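Local coordinates for tungstate ABC transporter, periplasmic tungstate-binding protein (Geobacter sulfurreducens, PDB 3LR1) that probably captures tungstate in the periplasm and delivers it to an ABC transporter for uptake into the cell, at residues V55-V60 against Y199-V204; D72-N77 against P206-H211; K79-N84 against D222-P227. All blocks are in the same frame, centred on the assembly; numbering follows the deposited sequence.

Interaction 1: V55-V60 against Y199-V204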
ATOM      1  N   VAL A  55      -9.117 -10.263 -13.177  1.00 11.67           N
ATOM      2  CA  VAL A  55      -8.483 -10.940 -12.063  1.00 12.20           C
ATOM      3  C   VAL A  55      -9.526 -11.590 -11.170  1.00 12.47           C
ATOM      4  O   VAL A  55     -10.726 -11.308 -11.281  1.00 13.82           O
ATOM      5  CB  VAL A  55      -7.623  -9.978 -11.218  1.00 12.52           C
ATOM      6  CG1 VAL A  55      -6.420  -9.460 -12.076  1.00 12.39           C
ATOM      7  CG2 VAL A  55      -8.483  -8.787 -10.613  1.00 13.21           C
ATOM      8  N   ASP A  56      -9.071 -12.475 -10.270  1.00 12.95           N
ATOM      9  CA  ASP A  56      -9.985 -13.217  -9.365  1.00 12.63           C
ATOM     10  C   ASP A  56     -10.047 -12.632  -7.919  1.00 13.53           C
ATOM     11  O   ASP A  56     -11.009 -12.841  -7.180  1.00 13.53           O
ATOM     12  CB  ASP A  56      -9.495 -14.664  -9.320  1.00 13.75           C
ATOM     13  CG  ASP A  56      -9.282 -15.265 -10.698  1.00 15.59           C
ATOM     14  OD1 ASP A  56     -10.317 -15.425 -11.425  1.00 17.95           O
ATOM     15  OD2 ASP A  56      -8.102 -15.617 -11.025  1.00 15.80           O
ATOM     16  N   VAL A  57      -8.970 -11.936  -7.538  1.00 13.69           N
ATOM     17  CA  VAL A  57      -8.820 -11.333  -6.222  1.00 13.73           C
ATOM     18  C   VAL A  57      -8.193  -9.964  -6.346  1.00 14.70           C
ATOM     19  O   VAL A  57      -7.345  -9.752  -7.218  1.00 15.36           O
ATOM     20  CB  VAL A  57      -7.911 -12.233  -5.367  1.00 15.54           C
ATOM     21  CG1 VAL A  57      -7.725 -11.657  -3.963  1.00 18.86           C
ATOM     22  CG2 VAL A  57      -8.495 -13.543  -5.199  1.00 15.80           C
ATOM     23  N   VAL A  58      -8.613  -9.029  -5.486  1.00 13.62           N
ATOM     24  CA  VAL A  58      -8.042  -7.718  -5.424  1.00 12.90           C
ATOM     25  C   VAL A  58      -7.480  -7.529  -4.044  1.00 13.56           C
ATOM     26  O   VAL A  58      -8.184  -7.780  -3.076  1.00 13.97           O
ATOM     27  CB  VAL A  58      -9.105  -6.603  -5.789  1.00 12.72           C
ATOM     28  CG1 VAL A  58      -8.540  -5.229  -5.619  1.00 14.67           C
ATOM     29  CG2 VAL A  58      -9.622  -6.801  -7.218  1.00 11.21           C
ATOM     30  N   PHE A  59      -6.255  -7.003  -3.953  1.00 14.53           N
ATOM     31  CA  PHE A  59      -5.594  -6.789  -2.641  1.00 14.69           C
ATOM     32  C   PHE A  59      -4.961  -5.390  -2.623  1.00 15.71           C
ATOM     33  O   PHE A  59      -3.910  -5.149  -3.254  1.00 16.93           O
ATOM     34  CB  PHE A  59      -4.555  -7.878  -2.405  1.00 14.97           C
ATOM     35  CG  PHE A  59      -3.771  -7.740  -1.123  1.00 15.03           C
ATOM     36  CD1 PHE A  59      -4.382  -7.683   0.075  1.00 17.34           C
ATOM     37  CD2 PHE A  59      -2.426  -7.688  -1.152  1.00 17.69           C
ATOM     38  CE1 PHE A  59      -3.658  -7.638   1.277  1.00 17.72           C
ATOM     39  CE2 PHE A  59      -1.673  -7.636   0.046  1.00 21.12           C
ATOM     40  CZ  PHE A  59      -2.319  -7.596   1.244  1.00 21.05           C
ATOM     41  N   VAL A  60      -5.594  -4.476  -1.925  1.00 15.27           N
ATOM     42  CA  VAL A  60      -5.203  -3.071  -1.995  1.00 15.21           C
ATOM     43  C   VAL A  60      -5.384  -2.411  -0.651  1.00 15.52           C
ATOM     44  O   VAL A  60      -6.070  -2.923   0.213  1.00 17.48           O
ATOM     45  CB  VAL A  60      -6.013  -2.270  -3.032  1.00 16.18           C
ATOM     46  CG1 VAL A  60      -5.696  -2.750  -4.503  1.00 15.89           C
ATOM     47  CG2 VAL A  60      -7.498  -2.309  -2.725  1.00 14.84           C
ATOM     48  N   TYR A 199      -5.231  -3.398   4.961  1.00 22.91           N
ATOM     49  CA  TYR A 199      -5.350  -3.737   3.575  1.00 21.30           C
ATOM     50  C   TYR A 199      -6.650  -4.416   3.494  1.00 20.42           C
ATOM     51  O   TYR A 199      -7.053  -5.044   4.464  1.00 23.86           O
ATOM     52  CB  TYR A 199      -4.256  -4.673   3.059  1.00 20.49           C
ATOM     53  CG  TYR A 199      -2.967  -3.950   2.847  1.00 20.53           C
ATOM     54  CD1 TYR A 199      -2.457  -3.722   1.564  1.00 18.48           C
ATOM     55  CD2 TYR A 199      -2.264  -3.469   3.922  1.00 21.27           C
ATOM     56  CE1 TYR A 199      -1.270  -3.037   1.389  1.00 20.21           C
ATOM     57  CE2 TYR A 199      -1.085  -2.797   3.758  1.00 20.49           C
ATOM     58  CZ  TYR A 199      -0.588  -2.593   2.489  1.00 18.66           C
ATOM     59  OH  TYR A 199       0.567  -1.923   2.331  1.00 22.75           O
ATOM     60  N   GLY A 200      -7.296  -4.321   2.347  1.00 17.80           N
ATOM     61  CA  GLY A 200      -8.423  -5.181   2.024  1.00 17.24           C
ATOM     62  C   GLY A 200      -8.123  -6.219   0.935  1.00 16.34           C
ATOM     63  O   GLY A 200      -7.492  -5.918  -0.067  1.00 18.21           O
ATOM     64  N   ILE A 201      -8.541  -7.452   1.178  1.00 15.79           N
ATOM     65  CA  ILE A 201      -8.445  -8.543   0.237  1.00 15.99           C
ATOM     66  C   ILE A 201      -9.888  -8.964  -0.069  1.00 16.01           C
ATOM     67  O   ILE A 201     -10.692  -9.106   0.853  1.00 16.34           O
ATOM     68  CB  ILE A 201      -7.518  -9.710   0.738  1.00 15.87           C
ATOM     69  CG1 ILE A 201      -7.202 -10.628  -0.447  1.00 13.95           C
ATOM     70  CG2 ILE A 201      -8.118 -10.483   1.959  1.00 15.48           C
ATOM     71  CD1 ILE A 201      -6.040 -11.633  -0.186  1.00 14.17           C
HETATM   72  N   MSE A 202     -10.221  -9.091  -1.361  1.00 15.62           N
HETATM   73  CA  MSE A 202     -11.627  -9.256  -1.811  1.00 15.33           C
HETATM   74  C   MSE A 202     -11.630 -10.193  -2.995  1.00 14.33           C
HETATM   75  O   MSE A 202     -10.700 -10.169  -3.797  1.00 14.41           O
HETATM   76  CB  MSE A 202     -12.242  -7.922  -2.252  1.00 17.10           C
HETATM   77  CG  MSE A 202     -12.185  -6.847  -1.266  1.00 21.26           C
HETATM   78 SE   MSE A 202     -12.631  -5.147  -2.052  1.00 27.60          SE
HETATM   79  CE  MSE A 202     -11.140  -4.583  -3.140  1.00 26.55           C
ATOM     80  N   ALA A 203     -12.665 -11.013  -3.084  1.00 13.71           N
ATOM     81  CA  ALA A 203     -12.901 -11.901  -4.205  1.00 12.57           C
ATOM     82  C   ALA A 203     -13.785 -11.168  -5.209  1.00 12.89           C
ATOM     83  O   ALA A 203     -14.756 -10.455  -4.815  1.00 13.74           O
ATOM     84  CB  ALA A 203     -13.535 -13.207  -3.724  1.00 12.42           C
ATOM     85  N   VAL A 204     -13.441 -11.323  -6.499  1.00 13.24           N
ATOM     86  CA  VAL A 204     -14.212 -10.800  -7.614  1.00 13.47           C
ATOM     87  C   VAL A 204     -15.487 -11.657  -7.691  1.00 14.07           C
ATOM     88  O   VAL A 204     -15.434 -12.909  -7.604  1.00 14.81           O
ATOM     89  CB  VAL A 204     -13.437 -10.847  -8.924  1.00 13.13           C
ATOM     90  CG1 VAL A 204     -14.332 -10.431 -10.097  1.00 12.73           C
ATOM     91  CG2 VAL A 204     -12.230  -9.888  -8.827  1.00 13.37           C
TER
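F59 and Y199 come together through different first torsions: CG of F59 stands anti to its backbone N (chi1 178°), whereas CG of Y199 stands anti to the carbonyl carbon (chi1 -76°). CE1 of F59 lies 3.5 Å from Y199 CB, and CD1 of Y199 sits above one face of the F59 ring, offset toward its rim. The planes are inclined by only 29°, but with 5.3 Å between centroids the rings barely overlap. Farther along the same side of the sheet, F59 CD1 packs on I201 CB at 3.8 Å, and V57 CG1 meets I201 CG1 at 3.7 Å.

The two segments are neighbouring antiparallel strands in the mixed sheet of an alpha/beta lobe of the periplasmic binding protein fold; strand 57-60 also pairs, in parallel, with strand 6-12. V58 with M202 and V60 with G200 form hydrogen-bonded pairs, two bonds each, alternating with the non-hydrogen-bonded pairs V57 with A203 and F59 with I201. A fifth bond, V204 N to D56 O at 2.9 Å, is almost straight, although its donor stands above the carbonyl plane. D56 turns its carboxylate elsewhere, to the backbone N atoms of K8 and K213.

Helix 214-224 covers the face carrying V57, I201 and A203, while helix 63-71 lies against V58, V60 and M202. On this second face the selenomethionine M202 bends at chi3, bringing its CE to 3.7 Å from V58 CG1. At the strand end, CG2 of V204 closes to 3.2 Å from V55 O.

Interaction 2: D72-N77 against P206-H211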
ATOM      1  N   ASP A  72     -20.641  -1.641  -5.256  1.00  8.72           N
ATOM      2  CA  ASP A  72     -20.929  -1.814  -6.668  1.00 10.60           C
ATOM      3  C   ASP A  72     -21.136  -3.271  -7.087  1.00 10.74           C
ATOM      4  O   ASP A  72     -21.513  -3.539  -8.224  1.00 12.04           O
ATOM      5  CB  ASP A  72     -19.776  -1.237  -7.498  1.00 10.09           C
ATOM      6  CG  ASP A  72     -19.758   0.273  -7.563  1.00 13.23           C
ATOM      7  OD1 ASP A  72     -20.683   1.000  -7.101  1.00 13.19           O
ATOM      8  OD2 ASP A  72     -18.740   0.764  -8.101  1.00 15.02           O
ATOM      9  N   GLY A  73     -20.947  -4.212  -6.171  1.00 11.77           N
ATOM     10  CA  GLY A  73     -21.191  -5.599  -6.456  1.00 12.61           C
ATOM     11  C   GLY A  73     -20.011  -6.343  -7.023  1.00 13.63           C
ATOM     12  O   GLY A  73     -20.142  -7.526  -7.322  1.00 15.67           O
ATOM     13  N   PHE A  74     -18.874  -5.690  -7.218  1.00 13.12           N
ATOM     14  CA  PHE A  74     -17.743  -6.383  -7.882  1.00 14.98           C
ATOM     15  C   PHE A  74     -16.948  -7.268  -6.970  1.00 14.34           C
ATOM     16  O   PHE A  74     -16.376  -8.216  -7.415  1.00 16.15           O
ATOM     17  CB  PHE A  74     -16.779  -5.391  -8.503  1.00 14.99           C
ATOM     18  CG  PHE A  74     -17.396  -4.616  -9.620  1.00 17.66           C
ATOM     19  CD1 PHE A  74     -17.852  -5.274 -10.773  1.00 21.59           C
ATOM     20  CD2 PHE A  74     -17.493  -3.265  -9.564  1.00 18.92           C
ATOM     21  CE1 PHE A  74     -18.439  -4.552 -11.813  1.00 23.34           C
ATOM     22  CE2 PHE A  74     -18.125  -2.530 -10.610  1.00 23.38           C
ATOM     23  CZ  PHE A  74     -18.571  -3.176 -11.719  1.00 23.92           C
ATOM     24  N   GLY A  75     -16.849  -6.858  -5.716  1.00 14.00           N
ATOM     25  CA  GLY A  75     -16.067  -7.542  -4.743  1.00 15.53           C
ATOM     26  C   GLY A  75     -16.949  -8.118  -3.641  1.00 14.73           C
ATOM     27  O   GLY A  75     -17.917  -7.483  -3.125  1.00 17.01           O
ATOM     28  N   VAL A  76     -16.577  -9.288  -3.202  1.00 15.08           N
ATOM     29  CA  VAL A  76     -17.326  -9.949  -2.171  1.00 17.27           C
ATOM     30  C   VAL A  76     -16.404 -10.526  -1.110  1.00 18.02           C
ATOM     31  O   VAL A  76     -15.218 -10.832  -1.357  1.00 16.41           O
ATOM     32  CB  VAL A  76     -18.266 -11.007  -2.769  1.00 19.05           C
ATOM     33  CG1 VAL A  76     -19.500 -10.326  -3.494  1.00 19.06           C
ATOM     34  CG2 VAL A  76     -17.487 -11.919  -3.674  1.00 20.61           C
ATOM     35  N   ASN A  77     -16.942 -10.599   0.111  1.00 20.36           N
ATOM     36  CA  ASN A  77     -16.256 -11.219   1.244  1.00 21.10           C
ATOM     37  C   ASN A  77     -14.899 -10.570   1.590  1.00 21.39           C
ATOM     38  O   ASN A  77     -13.854 -11.266   1.906  1.00 22.48           O
ATOM     39  CB  ASN A  77     -16.152 -12.732   0.997  1.00 21.04           C
ATOM     40  CG  ASN A  77     -17.541 -13.468   1.007  1.00 22.92           C
ATOM     41  OD1 ASN A  77     -17.763 -14.395   0.232  1.00 27.76           O
ATOM     42  ND2 ASN A  77     -18.450 -13.032   1.833  1.00 21.00           N
ATOM     43  N   PRO A 206     -18.395 -13.834  -8.659  1.00 15.58           N
ATOM     44  CA  PRO A 206     -18.757 -14.684  -9.809  1.00 17.39           C
ATOM     45  C   PRO A 206     -20.199 -14.506 -10.284  1.00 18.47           C
ATOM     46  O   PRO A 206     -20.517 -14.968 -11.378  1.00 19.49           O
ATOM     47  CB  PRO A 206     -18.586 -16.098  -9.272  1.00 18.16           C
ATOM     48  CG  PRO A 206     -18.739 -15.958  -7.750  1.00 17.97           C
ATOM     49  CD  PRO A 206     -18.258 -14.594  -7.401  1.00 16.42           C
ATOM     50  N   LYS A 207     -21.088 -13.885  -9.484  1.00 19.27           N
ATOM     51  CA  LYS A 207     -22.421 -13.526 -10.047  1.00 21.33           C
ATOM     52  C   LYS A 207     -22.265 -12.493 -11.181  1.00 21.33           C
ATOM     53  O   LYS A 207     -23.090 -12.465 -12.077  1.00 22.27           O
ATOM     54  CB  LYS A 207     -23.389 -12.999  -8.997  1.00 22.03           C
ATOM     55  CG  LYS A 207     -23.678 -13.932  -7.812  1.00 24.63           C
ATOM     56  CD  LYS A 207     -23.751 -15.409  -8.164  1.00 28.01           C
ATOM     57  CE  LYS A 207     -24.984 -15.782  -8.911  1.00 30.47           C
ATOM     58  NZ  LYS A 207     -25.735 -17.013  -8.322  1.00 31.71           N
ATOM     59  N   LYS A 208     -21.250 -11.639 -11.113  1.00 20.19           N
ATOM     60  CA  LYS A 208     -20.953 -10.716 -12.209  1.00 20.51           C
ATOM     61  C   LYS A 208     -20.085 -11.363 -13.258  1.00 19.60           C
ATOM     62  O   LYS A 208     -20.259 -11.119 -14.468  1.00 21.30           O
ATOM     63  CB  LYS A 208     -20.283  -9.448 -11.712  1.00 20.95           C
ATOM     64  CG  LYS A 208     -21.283  -8.406 -11.192  1.00 25.47           C
ATOM     65  CD  LYS A 208     -20.624  -7.041 -11.012  1.00 29.02           C
ATOM     66  CE  LYS A 208     -21.472  -6.134 -10.176  1.00 29.29           C
ATOM     67  NZ  LYS A 208     -22.736  -5.800 -10.857  1.00 30.62           N
ATOM     68  N   PHE A 209     -19.123 -12.156 -12.830  1.00 18.91           N
ATOM     69  CA  PHE A 209     -18.192 -12.762 -13.780  1.00 19.29           C
ATOM     70  C   PHE A 209     -18.116 -14.236 -13.495  1.00 20.35           C
ATOM     71  O   PHE A 209     -17.334 -14.659 -12.670  1.00 18.30           O
ATOM     72  CB  PHE A 209     -16.825 -12.070 -13.737  1.00 19.60           C
ATOM     73  CG  PHE A 209     -16.878 -10.630 -14.178  1.00 19.72           C
ATOM     74  CD1 PHE A 209     -17.044 -10.311 -15.507  1.00 21.59           C
ATOM     75  CD2 PHE A 209     -16.758  -9.605 -13.270  1.00 21.36           C
ATOM     76  CE1 PHE A 209     -17.103  -8.988 -15.915  1.00 21.39           C
ATOM     77  CE2 PHE A 209     -16.784  -8.275 -13.694  1.00 18.88           C
ATOM     78  CZ  PHE A 209     -17.024  -7.989 -14.975  1.00 20.92           C
ATOM     79  N   PRO A 210     -18.947 -15.055 -14.194  1.00 22.05           N
ATOM     80  CA  PRO A 210     -18.981 -16.461 -13.743  1.00 23.46           C
ATOM     81  C   PRO A 210     -17.676 -17.306 -13.960  1.00 23.81           C
ATOM     82  O   PRO A 210     -17.549 -18.394 -13.379  1.00 25.02           O
ATOM     83  CB  PRO A 210     -20.206 -17.058 -14.472  1.00 23.68           C
ATOM     84  CG  PRO A 210     -20.531 -16.098 -15.564  1.00 24.33           C
ATOM     85  CD  PRO A 210     -19.907 -14.757 -15.266  1.00 22.48           C
ATOM     86  N   HIS A 211     -16.755 -16.834 -14.783  1.00 23.07           N
ATOM     87  CA  HIS A 211     -15.507 -17.562 -15.033  1.00 22.68           C
ATOM     88  C   HIS A 211     -14.387 -17.233 -14.045  1.00 21.52           C
ATOM     89  O   HIS A 211     -13.324 -17.816 -14.092  1.00 21.49           O
ATOM     90  CB  HIS A 211     -15.048 -17.325 -16.455  1.00 23.14           C
ATOM     91  CG  HIS A 211     -16.112 -17.638 -17.456  1.00 25.76           C
ATOM     92  ND1 HIS A 211     -16.476 -16.764 -18.459  1.00 26.63           N
ATOM     93  CD2 HIS A 211     -16.972 -18.683 -17.525  1.00 27.07           C
ATOM     94  CE1 HIS A 211     -17.478 -17.292 -19.147  1.00 28.76           C
ATOM     95  NE2 HIS A 211     -17.814 -18.442 -18.584  1.00 29.77           N
TER
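The carbonyl oxygen of G73 accepts a hydrogen bond from ND2 of N205 and has CE of K208 beside it, at 3.4 Å. The same CE lies 3.2 Å from D72 O, so this methylene, probably polarised by the ammonium next to it, faces two backbone carbonyls. The lysine chain bends at chi4 (-66°), leaving NZ 3.7 Å from D72 O, without a hydrogen bond. G73 follows helix 63-71 and closes it in a Schellman motif with positive phi; a CB here would run into K208 CE.

One carbon back, K208 CD lies 3.3 Å from F74 CD1 and 3.4 Å from F74 CE1, the chain crossing the ring obliquely. F209 adds a looser contact, its CE2 4.3 Å from F74 CD1. An alanine in place of F74 would remove the ring beside K208 CD, probably leaving the lysine chain freer to turn and opening a gap next to F209.

This surface contact joins the end of helix 63-71, where D72 forms a salt bridge with K68, to the loop between strand 197-204 and helix 214-224. Strand 75-76 continues from it into the sheet beside strand 197-204, and V76 and P206 both rest on Y214 of helix 214-224.

Interaction 3: K79-N84 against D222-P227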
ATOM      1  N   LYS A  79     -11.989  -8.925   3.461  1.00 20.13           N
ATOM      2  CA  LYS A  79     -11.394  -9.073   4.777  1.00 21.14           C
ATOM      3  C   LYS A  79     -10.227  -8.132   4.961  1.00 20.74           C
ATOM      4  O   LYS A  79      -9.425  -7.911   4.045  1.00 21.23           O
ATOM      5  CB  LYS A  79     -10.983 -10.534   5.021  1.00 21.95           C
ATOM      6  CG  LYS A  79     -12.137 -11.499   5.242  1.00 26.71           C
ATOM      7  CD  LYS A  79     -12.431 -11.693   6.730  1.00 33.05           C
ATOM      8  CE  LYS A  79     -11.269 -12.441   7.526  1.00 36.28           C
ATOM      9  NZ  LYS A  79     -11.082 -12.075   9.038  1.00 36.57           N
ATOM     10  N   ASP A  80     -10.113  -7.577   6.158  1.00 21.38           N
ATOM     11  CA  ASP A  80      -8.979  -6.784   6.542  1.00 22.55           C
ATOM     12  C   ASP A  80      -7.796  -7.690   6.689  1.00 23.67           C
ATOM     13  O   ASP A  80      -7.883  -8.780   7.313  1.00 25.29           O
ATOM     14  CB  ASP A  80      -9.159  -6.139   7.953  1.00 24.59           C
ATOM     15  CG  ASP A  80     -10.045  -4.882   7.960  1.00 26.98           C
ATOM     16  OD1 ASP A  80     -10.268  -4.256   6.914  1.00 31.16           O
ATOM     17  OD2 ASP A  80     -10.492  -4.487   9.075  1.00 31.70           O
ATOM     18  N   VAL A  81      -6.674  -7.194   6.204  1.00 23.58           N
ATOM     19  CA  VAL A  81      -5.391  -7.806   6.340  1.00 24.08           C
ATOM     20  C   VAL A  81      -4.504  -6.734   6.968  1.00 24.52           C
ATOM     21  O   VAL A  81      -4.084  -5.754   6.316  1.00 24.91           O
ATOM     22  CB  VAL A  81      -4.817  -8.243   4.991  1.00 24.44           C
ATOM     23  CG1 VAL A  81      -3.386  -8.737   5.181  1.00 25.05           C
ATOM     24  CG2 VAL A  81      -5.702  -9.264   4.361  1.00 22.52           C
HETATM   25  N   MSE A  82      -4.263  -6.909   8.270  1.00 24.67           N
HETATM   26  CA  MSE A  82      -3.572  -5.900   9.030  1.00 25.40           C
HETATM   27  C   MSE A  82      -2.136  -6.077   8.709  1.00 24.80           C
HETATM   28  O   MSE A  82      -1.527  -7.092   9.046  1.00 25.45           O
HETATM   29  CB  MSE A  82      -3.834  -6.055  10.531  1.00 27.27           C
HETATM   30  CG  MSE A  82      -5.344  -5.789  10.894  1.00 31.47           C
HETATM   31 SE   MSE A  82      -5.911  -3.891  10.605  1.00 49.85          SE
HETATM   32  CE  MSE A  82      -7.264  -4.464   9.499  1.00 36.93           C
ATOM     33  N   TYR A  83      -1.563  -5.067   8.072  1.00 23.28           N
ATOM     34  CA  TYR A  83      -0.157  -5.152   7.708  1.00 22.84           C
ATOM     35  C   TYR A  83       0.385  -3.786   7.472  1.00 21.73           C
ATOM     36  O   TYR A  83      -0.332  -2.907   7.006  1.00 21.98           O
ATOM     37  CB  TYR A  83       0.014  -5.996   6.433  1.00 23.81           C
ATOM     38  CG  TYR A  83       1.362  -5.857   5.812  1.00 23.65           C
ATOM     39  CD1 TYR A  83       2.486  -6.202   6.513  1.00 25.64           C
ATOM     40  CD2 TYR A  83       1.503  -5.399   4.519  1.00 25.87           C
ATOM     41  CE1 TYR A  83       3.782  -6.061   5.957  1.00 26.70           C
ATOM     42  CE2 TYR A  83       2.783  -5.257   3.926  1.00 27.39           C
ATOM     43  CZ  TYR A  83       3.919  -5.578   4.676  1.00 28.40           C
ATOM     44  OH  TYR A  83       5.208  -5.449   4.190  1.00 31.22           O
ATOM     45  N   ASN A  84       1.659  -3.607   7.779  1.00 21.43           N
ATOM     46  CA  ASN A  84       2.397  -2.445   7.414  1.00 21.37           C
ATOM     47  C   ASN A  84       2.058  -1.207   8.244  1.00 22.15           C
ATOM     48  O   ASN A  84       1.012  -1.190   9.005  1.00 23.11           O
ATOM     49  CB  ASN A  84       2.149  -2.156   5.934  1.00 21.87           C
ATOM     50  CG  ASN A  84       3.392  -1.641   5.191  1.00 21.14           C
ATOM     51  OD1 ASN A  84       4.370  -1.182   5.785  1.00 22.12           O
ATOM     52  ND2 ASN A  84       3.300  -1.638   3.878  1.00 17.59           N
ATOM     53  N   ASP A 222      -9.066 -16.992   3.028  1.00 17.19           N
ATOM     54  CA  ASP A 222      -9.059 -17.792   4.282  1.00 18.32           C
ATOM     55  C   ASP A 222      -7.632 -18.020   4.776  1.00 17.74           C
ATOM     56  O   ASP A 222      -7.341 -17.968   5.970  1.00 18.60           O
ATOM     57  CB  ASP A 222      -9.776 -19.148   4.070  1.00 19.37           C
ATOM     58  CG  ASP A 222     -11.338 -19.013   3.921  1.00 25.09           C
ATOM     59  OD1 ASP A 222     -11.918 -17.953   4.252  1.00 28.80           O
ATOM     60  OD2 ASP A 222     -12.002 -19.992   3.482  1.00 32.56           O
ATOM     61  N   TYR A 223      -6.750 -18.243   3.806  1.00 17.62           N
ATOM     62  CA  TYR A 223      -5.349 -18.508   4.084  1.00 16.78           C
ATOM     63  C   TYR A 223      -4.648 -17.306   4.647  1.00 15.49           C
ATOM     64  O   TYR A 223      -3.995 -17.402   5.683  1.00 15.72           O
ATOM     65  CB  TYR A 223      -4.610 -19.107   2.865  1.00 15.72           C
ATOM     66  CG  TYR A 223      -3.095 -19.023   3.041  1.00 17.29           C
ATOM     67  CD1 TYR A 223      -2.386 -19.919   3.841  1.00 20.11           C
ATOM     68  CD2 TYR A 223      -2.392 -18.042   2.402  1.00 16.36           C
ATOM     69  CE1 TYR A 223      -0.978 -19.810   3.976  1.00 18.98           C
ATOM     70  CE2 TYR A 223      -1.015 -17.920   2.553  1.00 17.64           C
ATOM     71  CZ  TYR A 223      -0.337 -18.786   3.332  1.00 17.43           C
ATOM     72  OH  TYR A 223       0.974 -18.591   3.475  1.00 17.03           O
ATOM     73  N   VAL A 224      -4.740 -16.199   3.939  1.00 15.47           N
ATOM     74  CA  VAL A 224      -4.116 -14.950   4.303  1.00 16.14           C
ATOM     75  C   VAL A 224      -4.614 -14.479   5.662  1.00 17.40           C
ATOM     76  O   VAL A 224      -3.865 -14.006   6.419  1.00 19.08           O
ATOM     77  CB  VAL A 224      -4.322 -13.907   3.170  1.00 15.16           C
ATOM     78  CG1 VAL A 224      -3.891 -12.599   3.588  1.00 19.50           C
ATOM     79  CG2 VAL A 224      -3.573 -14.359   1.847  1.00 15.16           C
ATOM     80  N   THR A 225      -5.875 -14.661   5.990  1.00 19.38           N
ATOM     81  CA  THR A 225      -6.402 -14.260   7.305  1.00 20.65           C
ATOM     82  C   THR A 225      -6.367 -15.377   8.332  1.00 20.85           C
ATOM     83  O   THR A 225      -6.860 -15.233   9.469  1.00 20.58           O
ATOM     84  CB  THR A 225      -7.852 -13.759   7.139  1.00 20.99           C
ATOM     85  OG1 THR A 225      -8.682 -14.808   6.588  1.00 20.70           O
ATOM     86  CG2 THR A 225      -7.862 -12.515   6.231  1.00 20.19           C
ATOM     87  N   GLY A 226      -5.866 -16.533   7.931  1.00 21.77           N
ATOM     88  CA  GLY A 226      -5.724 -17.655   8.863  1.00 22.16           C
ATOM     89  C   GLY A 226      -4.442 -17.641   9.648  1.00 22.75           C
ATOM     90  O   GLY A 226      -3.570 -16.785   9.445  1.00 22.85           O
ATOM     91  N   PRO A 227      -4.302 -18.591  10.578  1.00 23.55           N
ATOM     92  CA  PRO A 227      -3.139 -18.546  11.441  1.00 24.15           C
ATOM     93  C   PRO A 227      -1.789 -18.579  10.695  1.00 23.19           C
ATOM     94  O   PRO A 227      -0.861 -17.905  11.133  1.00 22.88           O
ATOM     95  CB  PRO A 227      -3.308 -19.792  12.378  1.00 25.51           C
ATOM     96  CG  PRO A 227      -4.595 -20.413  12.046  1.00 25.09           C
ATOM     97  CD  PRO A 227      -5.113 -19.799  10.766  1.00 24.35           C
TER
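V81 and T225 bring the two backbones nearest, their CA atoms 6.6 Å apart, where extended strand 79-83 passes the C-terminal end of helix 214-224 with no hydrogen bond between the segments. This is helix-on-sheet packing, as in the alpha/beta domains of periplasmic binding proteins.

The buried part is apolar: CG2 of V81 meets CG1 of V224 at 3.9 Å, the two side chains crossing at about a right angle. Around them V81 also packs on Y199 and I201 of the adjoining strand and on I233, while V224 reaches L24 of helix 20-32.

T225 divides its branches between two tasks. With chi1 at 60°, OG1 stands between the backbone N and the carbonyl carbon and is hydrogen-bonded to I221 O, back in the last helical turn. The methyl CG2 is turned to the strand, 3.9 Å from D80 O. D80 directs its own carboxylate to salt bridges with R78 and R63.

Just beyond T225, G226 N bonds to Y223 O, and G226 then serves as N-cap of helix 227-235; a CB on it would clash with D222 O.

On the more exposed side K79, bent at chi2 and chi3, brings its chain obliquely across T225. Its CE lies 3.6 Å from both OG1 and CG2 of T225, and NZ ends 4.1 Å from T225 CB.

Overall arrangement
Strand 197-204 ties the three contacts together. In interaction 1 one of its edges pairs with strand 57-60; its other edge takes V76 of interaction 2, with V76 N 2.7 Å from A203 O, and the strand of interaction 3, with V81 N 2.8 Å from Y199 O and K79 N 2.9 Å from I201 O. The centre of interaction 1 is about 11 Å from that of interaction 2 and 12 Å from that of interaction 3; those two lie 20 Å apart. The side chain of Y199 is about 6 Å from a bound tungsten ion and that of V81 about 13 Å from one; Y199 OH is hydrogen-bonded to ND2 of N84, in interaction 3.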